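Local atomic coordinates of extracellular ligand-binding receptor (Desulfitobacterium hafniense, PDB entry 4Q6B), a protein that binds the amino acid leucine and, as a member of the leucine-binding protein family, probably delivers it to an ABC transporter for uptake. Residues S256-Q261 with Q280-Y285; D264-D269 with P320-M325. All blocks are in the same frame, centred on the assembly; numbering follows the deposited sequence.

Contact 1 (S256-Q261 with Q280-Y285); sequences SFFNPQ and QPPTSY. With LEU (leucine), chain B.
The ring of Phe257 meets Ser284 at its edge: Ser284 O lies near the ring plane, 3.4 Å from CE2, and Ser284 CB comes up to the same CE2 at 3.7 Å. The Phe258 ring also turns an edge to the other segment, with Pro282 O close to its plane, while one face carries Pro260 N 4.0 Å above its centre. Tyr285 has Ser284 OG over one face, offset toward the rim, and Phe257 CZ approaches its CE1 obliquely at 4.3 Å.

Phe258 CG stands anti to the backbone N (chi1 -177°), on a CB that points toward the other segment; CB and CD2 both rest on Ser284 CA, and the side chain crosses the Pro282 ring at about a right angle, CE2 to CG 4.1 Å. No hydrogen bond joins the two segments; the contact is van der Waals packing of rings and CB atoms against each other and against backbone carbonyls. Tyr285 takes it to the bound leucine, whose CD1 lies 3.1 Å from Tyr285 OH.

Asp234 accepts a hydrogen bond from Ser256 OG and a weak one from Ser284 OG, and Lys344 NZ bonds Phe257 O and Phe258 O. The contact thus sets the end of strand 253-257 against the start of helix 284-301, where Thr283 is the N-cap, its OG1 hydrogen-bonded to Ala286 N and to Asp24 O, while Phe270 and Phe274 of helix 265-278 pack on Pro282.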
ATOM      1  N   SER A 256       7.894   1.820   0.428  1.00 15.94           N
ATOM      2  CA  SER A 256       6.763   1.317   1.171  1.00 19.27           C
ATOM      3  C   SER A 256       6.241   2.418   2.050  1.00 16.57           C
ATOM      4  O   SER A 256       6.370   3.566   1.713  1.00 16.26           O
ATOM      5  CB  SER A 256       7.142   0.099   1.999  1.00 22.24           C
ATOM      6  OG  SER A 256       5.987  -0.534   2.484  1.00 26.55           O
ATOM      7  N   PHE A 257       5.575   2.029   3.122  1.00 14.83           N
ATOM      8  CA  PHE A 257       5.024   2.953   4.095  1.00 14.31           C
ATOM      9  C   PHE A 257       5.038   2.331   5.500  1.00 21.98           C
ATOM     10  O   PHE A 257       5.201   1.138   5.655  1.00 19.07           O
ATOM     11  CB  PHE A 257       3.611   3.365   3.691  1.00 14.85           C
ATOM     12  CG  PHE A 257       2.698   2.207   3.489  1.00 16.32           C
ATOM     13  CD1 PHE A 257       2.483   1.694   2.239  1.00 19.97           C
ATOM     14  CD2 PHE A 257       2.075   1.614   4.566  1.00 17.26           C
ATOM     15  CE1 PHE A 257       1.658   0.605   2.057  1.00 20.95           C
ATOM     16  CE2 PHE A 257       1.257   0.534   4.389  1.00 25.48           C
ATOM     17  CZ  PHE A 257       1.044   0.031   3.135  1.00 20.94           C
ATOM     18  N   PHE A 258       4.912   3.186   6.507  1.00 15.61           N
ATOM     19  CA  PHE A 258       4.978   2.836   7.919  1.00 15.98           C
ATOM     20  C   PHE A 258       6.410   2.672   8.412  1.00 18.69           C
ATOM     21  O   PHE A 258       7.118   1.781   7.998  1.00 16.81           O
ATOM     22  CB  PHE A 258       4.128   1.629   8.334  1.00 17.52           C
ATOM     23  CG  PHE A 258       4.180   1.354   9.815  1.00 18.56           C
ATOM     24  CD1 PHE A 258       3.823   2.334  10.717  1.00 18.60           C
ATOM     25  CD2 PHE A 258       4.617   0.142  10.298  1.00 19.62           C
ATOM     26  CE1 PHE A 258       3.889   2.110  12.074  1.00 19.63           C
ATOM     27  CE2 PHE A 258       4.672  -0.097  11.646  1.00 20.76           C
ATOM     28  CZ  PHE A 258       4.309   0.890  12.535  1.00 20.75           C
ATOM     29  N   ASN A 259       6.810   3.553   9.310  1.00 15.36           N
ATOM     30  CA  ASN A 259       8.125   3.445   9.955  1.00 16.61           C
ATOM     31  C   ASN A 259       7.898   3.248  11.445  1.00 16.45           C
ATOM     32  O   ASN A 259       7.488   4.188  12.138  1.00 16.41           O
ATOM     33  CB  ASN A 259       8.901   4.724   9.715  1.00 17.92           C
ATOM     34  CG  ASN A 259      10.280   4.689  10.356  1.00 15.31           C
ATOM     35  OD1 ASN A 259      10.610   3.746  11.106  1.00 15.81           O
ATOM     36  ND2 ASN A 259      11.093   5.700  10.063  1.00 20.01           N
ATOM     37  N   PRO A 260       8.154   2.038  11.964  1.00 17.62           N
ATOM     38  CA  PRO A 260       7.902   1.795  13.385  1.00 18.97           C
ATOM     39  C   PRO A 260       8.922   2.454  14.294  1.00 18.86           C
ATOM     40  O   PRO A 260       8.755   2.408  15.515  1.00 19.97           O
ATOM     41  CB  PRO A 260       7.998   0.274  13.508  1.00 20.38           C
ATOM     42  CG  PRO A 260       8.866  -0.148  12.350  1.00 23.03           C
ATOM     43  CD  PRO A 260       8.667   0.845  11.254  1.00 17.92           C
ATOM     44  N   GLN A 261       9.985   2.994  13.703  1.00 17.75           N
ATOM     45  CA  GLN A 261      11.011   3.739  14.430  1.00 17.64           C
ATOM     46  C   GLN A 261      10.802   5.253  14.314  1.00 17.85           C
ATOM     47  O   GLN A 261      11.685   6.018  14.728  1.00 18.72           O
ATOM     48  CB  GLN A 261      12.438   3.360  13.965  1.00 17.49           C
ATOM     49  CG  GLN A 261      12.751   1.903  14.180  1.00 18.81           C
ATOM     50  CD  GLN A 261      14.174   1.508  13.769  1.00 27.33           C
ATOM     51  OE1 GLN A 261      14.935   2.305  13.175  1.00 27.47           O
ATOM     52  NE2 GLN A 261      14.531   0.284  14.078  1.00 32.45           N
ATOM     53  N   GLN A 280       4.196  -9.430  19.013  1.00 28.70           N
ATOM     54  CA  GLN A 280       5.133  -9.323  17.899  1.00 31.58           C
ATOM     55  C   GLN A 280       4.998  -7.917  17.304  1.00 26.80           C
ATOM     56  O   GLN A 280       4.016  -7.212  17.586  1.00 20.51           O
ATOM     57  CB  GLN A 280       4.842 -10.409  16.859  1.00 34.95           C
ATOM     58  CG  GLN A 280       3.435 -10.394  16.390  1.00 31.78           C
ATOM     59  CD  GLN A 280       3.020 -11.658  15.620  1.00 37.04           C
ATOM     60  OE1 GLN A 280       3.730 -12.123  14.722  1.00 38.31           O
ATOM     61  NE2 GLN A 280       1.846 -12.199  15.958  1.00 37.30           N
ATOM     62  N   PRO A 281       5.985  -7.487  16.502  1.00 26.79           N
ATOM     63  CA  PRO A 281       5.949  -6.135  15.944  1.00 24.83           C
ATOM     64  C   PRO A 281       4.811  -5.974  14.929  1.00 22.73           C
ATOM     65  O   PRO A 281       4.491  -6.946  14.246  1.00 21.15           O
ATOM     66  CB  PRO A 281       7.267  -6.052  15.179  1.00 27.92           C
ATOM     67  CG  PRO A 281       8.125  -7.105  15.753  1.00 32.98           C
ATOM     68  CD  PRO A 281       7.183  -8.214  16.053  1.00 30.23           C
ATOM     69  N   PRO A 282       4.230  -4.782  14.832  1.00 20.79           N
ATOM     70  CA  PRO A 282       3.206  -4.628  13.788  1.00 20.94           C
ATOM     71  C   PRO A 282       3.830  -4.568  12.394  1.00 23.76           C
ATOM     72  O   PRO A 282       4.981  -4.136  12.240  1.00 22.03           O
ATOM     73  CB  PRO A 282       2.547  -3.289  14.124  1.00 18.38           C
ATOM     74  CG  PRO A 282       3.647  -2.504  14.841  1.00 18.53           C
ATOM     75  CD  PRO A 282       4.405  -3.554  15.643  1.00 22.10           C
ATOM     76  N   THR A 283       3.068  -5.002  11.395  1.00 20.92           N
ATOM     77  CA  THR A 283       3.437  -4.852   9.985  1.00 22.46           C
ATOM     78  C   THR A 283       2.913  -3.512   9.435  1.00 18.80           C
ATOM     79  O   THR A 283       2.100  -2.827  10.076  1.00 17.28           O
ATOM     80  CB  THR A 283       2.771  -5.949   9.163  1.00 23.82           C
ATOM     81  OG1 THR A 283       1.344  -5.911   9.386  1.00 20.59           O
ATOM     82  CG2 THR A 283       3.279  -7.328   9.579  1.00 21.60           C
ATOM     83  N   SER A 284       3.368  -3.146   8.237  1.00 17.42           N
ATOM     84  CA  SER A 284       2.831  -1.957   7.557  1.00 16.04           C
ATOM     85  C   SER A 284       1.307  -2.075   7.323  1.00 15.83           C
ATOM     86  O   SER A 284       0.584  -1.076   7.356  1.00 15.02           O
ATOM     87  CB  SER A 284       3.569  -1.766   6.230  1.00 17.72           C
ATOM     88  OG  SER A 284       3.277  -2.840   5.344  1.00 25.94           O
ATOM     89  N   TYR A 285       0.825  -3.284   7.062  1.00 17.21           N
ATOM     90  CA  TYR A 285      -0.630  -3.470   6.891  1.00 12.84           C
ATOM     91  C   TYR A 285      -1.439  -3.340   8.186  1.00 14.82           C
ATOM     92  O   TYR A 285      -2.558  -2.769   8.172  1.00 14.59           O
ATOM     93  CB  TYR A 285      -0.910  -4.834   6.223  1.00 14.54           C
ATOM     94  CG  TYR A 285      -0.188  -4.917   4.899  1.00 20.16           C
ATOM     95  CD1 TYR A 285      -0.576  -4.137   3.828  1.00 23.76           C
ATOM     96  CD2 TYR A 285       0.971  -5.686   4.786  1.00 28.07           C
ATOM     97  CE1 TYR A 285       0.135  -4.188   2.609  1.00 37.58           C
ATOM     98  CE2 TYR A 285       1.679  -5.737   3.604  1.00 39.20           C
ATOM     99  CZ  TYR A 285       1.259  -4.986   2.519  1.00 45.90           C
ATOM    100  OH  TYR A 285       1.998  -5.055   1.347  1.00 58.19           O
TER
HETATM  101  N   LEU B 401      -0.201  -2.816  -3.725  1.00 27.69           N
HETATM  102  CA  LEU B 401      -0.802  -4.049  -4.248  1.00 26.83           C
HETATM  103  C   LEU B 401      -1.940  -3.728  -5.203  1.00 22.04           C
HETATM  104  O   LEU B 401      -2.517  -4.617  -5.816  1.00 21.18           O
HETATM  105  CB  LEU B 401      -1.310  -4.900  -3.085  1.00 23.66           C
HETATM  106  CG  LEU B 401      -0.028  -5.325  -2.360  1.00 28.99           C
HETATM  107  CD1 LEU B 401      -0.142  -5.089  -0.882  1.00 35.42           C
HETATM  108  CD2 LEU B 401       0.405  -6.753  -2.659  1.00 26.01           C
HETATM  109  OXT LEU B 401      -2.253  -2.543  -5.386  1.00 21.01           O

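Contact 2 (D264-D269 with P320-M325); sequences DSRTQD and PWEGVM
Thr267 OG1 sits anti to its own carbonyl carbon, beside the backbone N (chi1 -62°), and from there it donates a hydrogen bond to Val324 O, 2.8 Å away. Arg266 starts the same way, with CG beside the backbone N (chi1 -65°), but its chain then runs extended from CG to NE and reaches over Glu322.

The threonine hydroxyl approaches the carbonyl of Val324 from a direction tilted 30° out of the carbonyl plane. The same OG1 is also hydrogen-bonded to Arg262 NE, so one hydroxyl links the chain just before the helix with the turn after strand 321-323. Beside this bond, Val324 CG1 lies 3.7 Å from Arg266 O.

Arg266 and Glu322 cross at about a right angle, yet their charged ends do not pair: Arg266 NH1 and Glu322 OE2 stay 5.3 Å apart. What meets is aliphatic carbon and a flat group, with Glu322 CB 3.5 Å above one guanidinium face and offset toward its rim. Arg266 CD rests against Glu322 O at 3.5 Å. The glutamate chain bends at chi2, and its carboxylate leads away from the helix.

Asp264 is the N-cap. Asp264 OD2 accepts from Thr267 N through its anti lone pair at 3.2 Å, and weakly from Arg266 N; Arg262 NH2 forms a salt bridge with this oxygen. On the other side of the contact, Asp291 of helix 284-301 takes the backbone N-H groups of Val324 and Met325.

The arrangement is a capped helix N-terminus docked on the turn of a beta hairpin, strands 321-323 and 326-328, within the periplasmic binding protein fold.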
ATOM      1  N   ASP A 264       7.757   9.633  16.931  1.00 17.13           N
ATOM      2  CA  ASP A 264       6.505  10.366  17.058  1.00 20.41           C
ATOM      3  C   ASP A 264       5.609   9.657  18.079  1.00 21.65           C
ATOM      4  O   ASP A 264       5.554   8.426  18.104  1.00 20.90           O
ATOM      5  CB  ASP A 264       5.815  10.397  15.704  1.00 23.86           C
ATOM      6  CG  ASP A 264       4.452  10.942  15.790  1.00 32.05           C
ATOM      7  OD1 ASP A 264       4.346  12.194  15.807  1.00 37.06           O
ATOM      8  OD2 ASP A 264       3.496  10.126  15.898  1.00 33.93           O
ATOM      9  N   SER A 265       4.920  10.438  18.913  0.53 22.74           N
ATOM     10  CA  SER A 265       4.107   9.891  20.002  0.53 20.62           C
ATOM     11  C   SER A 265       3.071   8.895  19.502  0.53 19.34           C
ATOM     12  O   SER A 265       2.883   7.833  20.090  0.53 20.08           O
ATOM     13  CB  SER A 265       3.393  11.012  20.752  0.53 23.83           C
ATOM     14  OG  SER A 265       2.472  11.676  19.901  0.53 26.36           O
ATOM     15  N   ARG A 266       2.400   9.225  18.404  1.00 18.44           N
ATOM     16  CA  ARG A 266       1.339   8.346  17.895  1.00 18.47           C
ATOM     17  C   ARG A 266       1.872   7.028  17.396  1.00 15.40           C
ATOM     18  O   ARG A 266       1.290   5.956  17.651  1.00 20.60           O
ATOM     19  CB  ARG A 266       0.505   9.023  16.798  1.00 22.54           C
ATOM     20  CG  ARG A 266      -0.266  10.209  17.301  1.00 30.01           C
ATOM     21  CD  ARG A 266      -1.284  10.662  16.262  1.00 34.54           C
ATOM     22  NE  ARG A 266      -2.153  11.726  16.746  1.00 35.82           N
ATOM     23  CZ  ARG A 266      -1.759  12.979  16.998  1.00 42.16           C
ATOM     24  NH1 ARG A 266      -0.487  13.346  16.832  1.00 41.02           N
ATOM     25  NH2 ARG A 266      -2.635  13.873  17.429  1.00 48.54           N
ATOM     26  N   THR A 267       2.950   7.087  16.618  1.00 16.61           N
ATOM     27  CA  THR A 267       3.581   5.874  16.093  1.00 18.20           C
ATOM     28  C   THR A 267       4.035   5.042  17.290  1.00 15.81           C
ATOM     29  O   THR A 267       3.742   3.849  17.355  1.00 17.19           O
ATOM     30  CB  THR A 267       4.815   6.225  15.261  1.00 19.43           C
ATOM     31  OG1 THR A 267       4.391   7.019  14.140  1.00 20.02           O
ATOM     32  CG2 THR A 267       5.531   4.949  14.757  1.00 18.27           C
ATOM     33  N   GLN A 268       4.731   5.650  18.249  1.00 13.33           N
ATOM     34  CA  GLN A 268       5.254   4.845  19.354  1.00 14.67           C
ATOM     35  C   GLN A 268       4.158   4.316  20.269  1.00 16.41           C
ATOM     36  O   GLN A 268       4.299   3.205  20.784  1.00 18.31           O
ATOM     37  CB  GLN A 268       6.328   5.599  20.185  1.00 19.61           C
ATOM     38  CG  GLN A 268       7.569   5.912  19.317  1.00 19.99           C
ATOM     39  CD  GLN A 268       8.135   4.643  18.680  1.00 20.83           C
ATOM     40  OE1 GLN A 268       8.372   3.629  19.373  1.00 24.74           O
ATOM     41  NE2 GLN A 268       8.450   4.731  17.393  1.00 18.64           N
ATOM     42  N   ASP A 269       3.060   5.064  20.470  1.00 15.72           N
ATOM     43  CA  ASP A 269       1.972   4.525  21.292  1.00 16.99           C
ATOM     44  C   ASP A 269       1.390   3.255  20.644  1.00 18.72           C
ATOM     45  O   ASP A 269       1.120   2.235  21.333  1.00 18.73           O
ATOM     46  CB  ASP A 269       0.895   5.592  21.489  1.00 19.15           C
ATOM     47  CG  ASP A 269      -0.292   5.087  22.248  1.00 32.81           C
ATOM     48  OD1 ASP A 269      -0.151   4.802  23.440  1.00 32.39           O
ATOM     49  OD2 ASP A 269      -1.379   4.949  21.634  1.00 44.30           O
ATOM     50  N   PRO A 320      -5.337  17.847   6.887  1.00 26.02           N
ATOM     51  CA  PRO A 320      -4.234  17.026   7.413  1.00 23.83           C
ATOM     52  C   PRO A 320      -4.601  16.370   8.736  1.00 22.67           C
ATOM     53  O   PRO A 320      -5.156  17.007   9.630  1.00 27.17           O
ATOM     54  CB  PRO A 320      -3.101  18.021   7.602  1.00 23.58           C
ATOM     55  CG  PRO A 320      -3.682  19.326   7.488  1.00 25.74           C
ATOM     56  CD  PRO A 320      -4.991  19.265   6.788  1.00 29.63           C
ATOM     57  N   TRP A 321      -4.330  15.086   8.830  1.00 19.64           N
ATOM     58  CA  TRP A 321      -4.704  14.306  10.003  1.00 20.94           C
ATOM     59  C   TRP A 321      -3.565  13.356  10.409  1.00 22.05           C
ATOM     60  O   TRP A 321      -3.091  12.562   9.586  1.00 22.31           O
ATOM     61  CB  TRP A 321      -5.909  13.470   9.632  1.00 23.17           C
ATOM     62  CG  TRP A 321      -6.455  12.642  10.734  1.00 28.51           C
ATOM     63  CD1 TRP A 321      -7.361  13.030  11.671  1.00 36.73           C
ATOM     64  CD2 TRP A 321      -6.166  11.263  10.993  1.00 31.60           C
ATOM     65  NE1 TRP A 321      -7.642  11.986  12.511  1.00 41.73           N
ATOM     66  CE2 TRP A 321      -6.920  10.889  12.122  1.00 36.45           C
ATOM     67  CE3 TRP A 321      -5.314  10.319  10.405  1.00 38.57           C
ATOM     68  CZ2 TRP A 321      -6.873   9.602  12.660  1.00 38.72           C
ATOM     69  CZ3 TRP A 321      -5.262   9.036  10.948  1.00 40.57           C
ATOM     70  CH2 TRP A 321      -6.050   8.691  12.058  1.00 41.32           C
ATOM     71  N   GLU A 322      -3.143  13.436  11.675  1.00 20.07           N
ATOM     72  CA  GLU A 322      -1.990  12.653  12.116  1.00 20.03           C
ATOM     73  C   GLU A 322      -2.361  11.269  12.567  1.00 20.20           C
ATOM     74  O   GLU A 322      -3.239  11.102  13.434  1.00 24.28           O
ATOM     75  CB  GLU A 322      -1.317  13.401  13.273  1.00 24.65           C
ATOM     76  CG  GLU A 322      -1.001  14.824  12.927  1.00 32.03           C
ATOM     77  CD  GLU A 322       0.250  14.972  12.077  1.00 41.11           C
ATOM     78  OE1 GLU A 322       0.650  16.131  11.810  1.00 49.95           O
ATOM     79  OE2 GLU A 322       0.860  13.947  11.700  1.00 39.52           O
ATOM     80  N   GLY A 323      -1.651  10.281  12.012  1.00 18.46           N
ATOM     81  CA  GLY A 323      -1.889   8.871  12.291  1.00 19.39           C
ATOM     82  C   GLY A 323      -0.574   8.198  12.667  1.00 17.47           C
ATOM     83  O   GLY A 323       0.458   8.853  12.746  1.00 19.55           O
ATOM     84  N   VAL A 324      -0.609   6.875  12.832  1.00 15.61           N
ATOM     85  CA  VAL A 324       0.616   6.163  13.182  1.00 15.62           C
ATOM     86  C   VAL A 324       1.571   6.078  12.012  1.00 16.47           C
ATOM     87  O   VAL A 324       2.776   5.914  12.191  1.00 16.06           O
ATOM     88  CB  VAL A 324       0.307   4.743  13.718  1.00 15.17           C
ATOM     89  CG1 VAL A 324      -0.763   4.829  14.810  1.00 16.82           C
ATOM     90  CG2 VAL A 324      -0.109   3.782  12.588  1.00 19.98           C
HETATM   91  N   MSE A 325       1.024   6.208  10.805  1.00 14.72           N
HETATM   92  CA  MSE A 325       1.871   6.139   9.596  1.00 13.01           C
HETATM   93  C   MSE A 325       2.572   7.477   9.324  1.00 16.05           C
HETATM   94  O   MSE A 325       3.507   7.536   8.518  1.00 19.44           O
HETATM   95  CB  MSE A 325       0.996   5.787   8.410  1.00 15.58           C
HETATM   96  CG  MSE A 325       0.517   4.367   8.461  1.00 18.48           C
HETATM   97 SE   MSE A 325      -0.682   4.061   6.939  0.66 18.35          SE
HETATM   98  CE  MSE A 325       0.497   4.714   5.479  1.00 14.87           C
TER

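Overall arrangement
Followed from the N terminus, the chain reaches these contacts late, at strand 253-257 and residues 256-261, then 264-269 at the start of helix 265-278. Residues 280-285 follow, and contact 1 closes a short loop made mostly of that helix. Contact 2 closes later, at 320-325, after helix 284-301 has passed. Its loop opens inside that of contact 1 and ends beyond it, so the two cross. Their centres lie 12 Å apart and they touch directly: Pro260 O probably accepts a hydrogen bond from Gln268 NE2, and Met325 CE packs on Phe257 CD2. Together they tie the mixed sheet, two successive helices and the small hairpin into one unit.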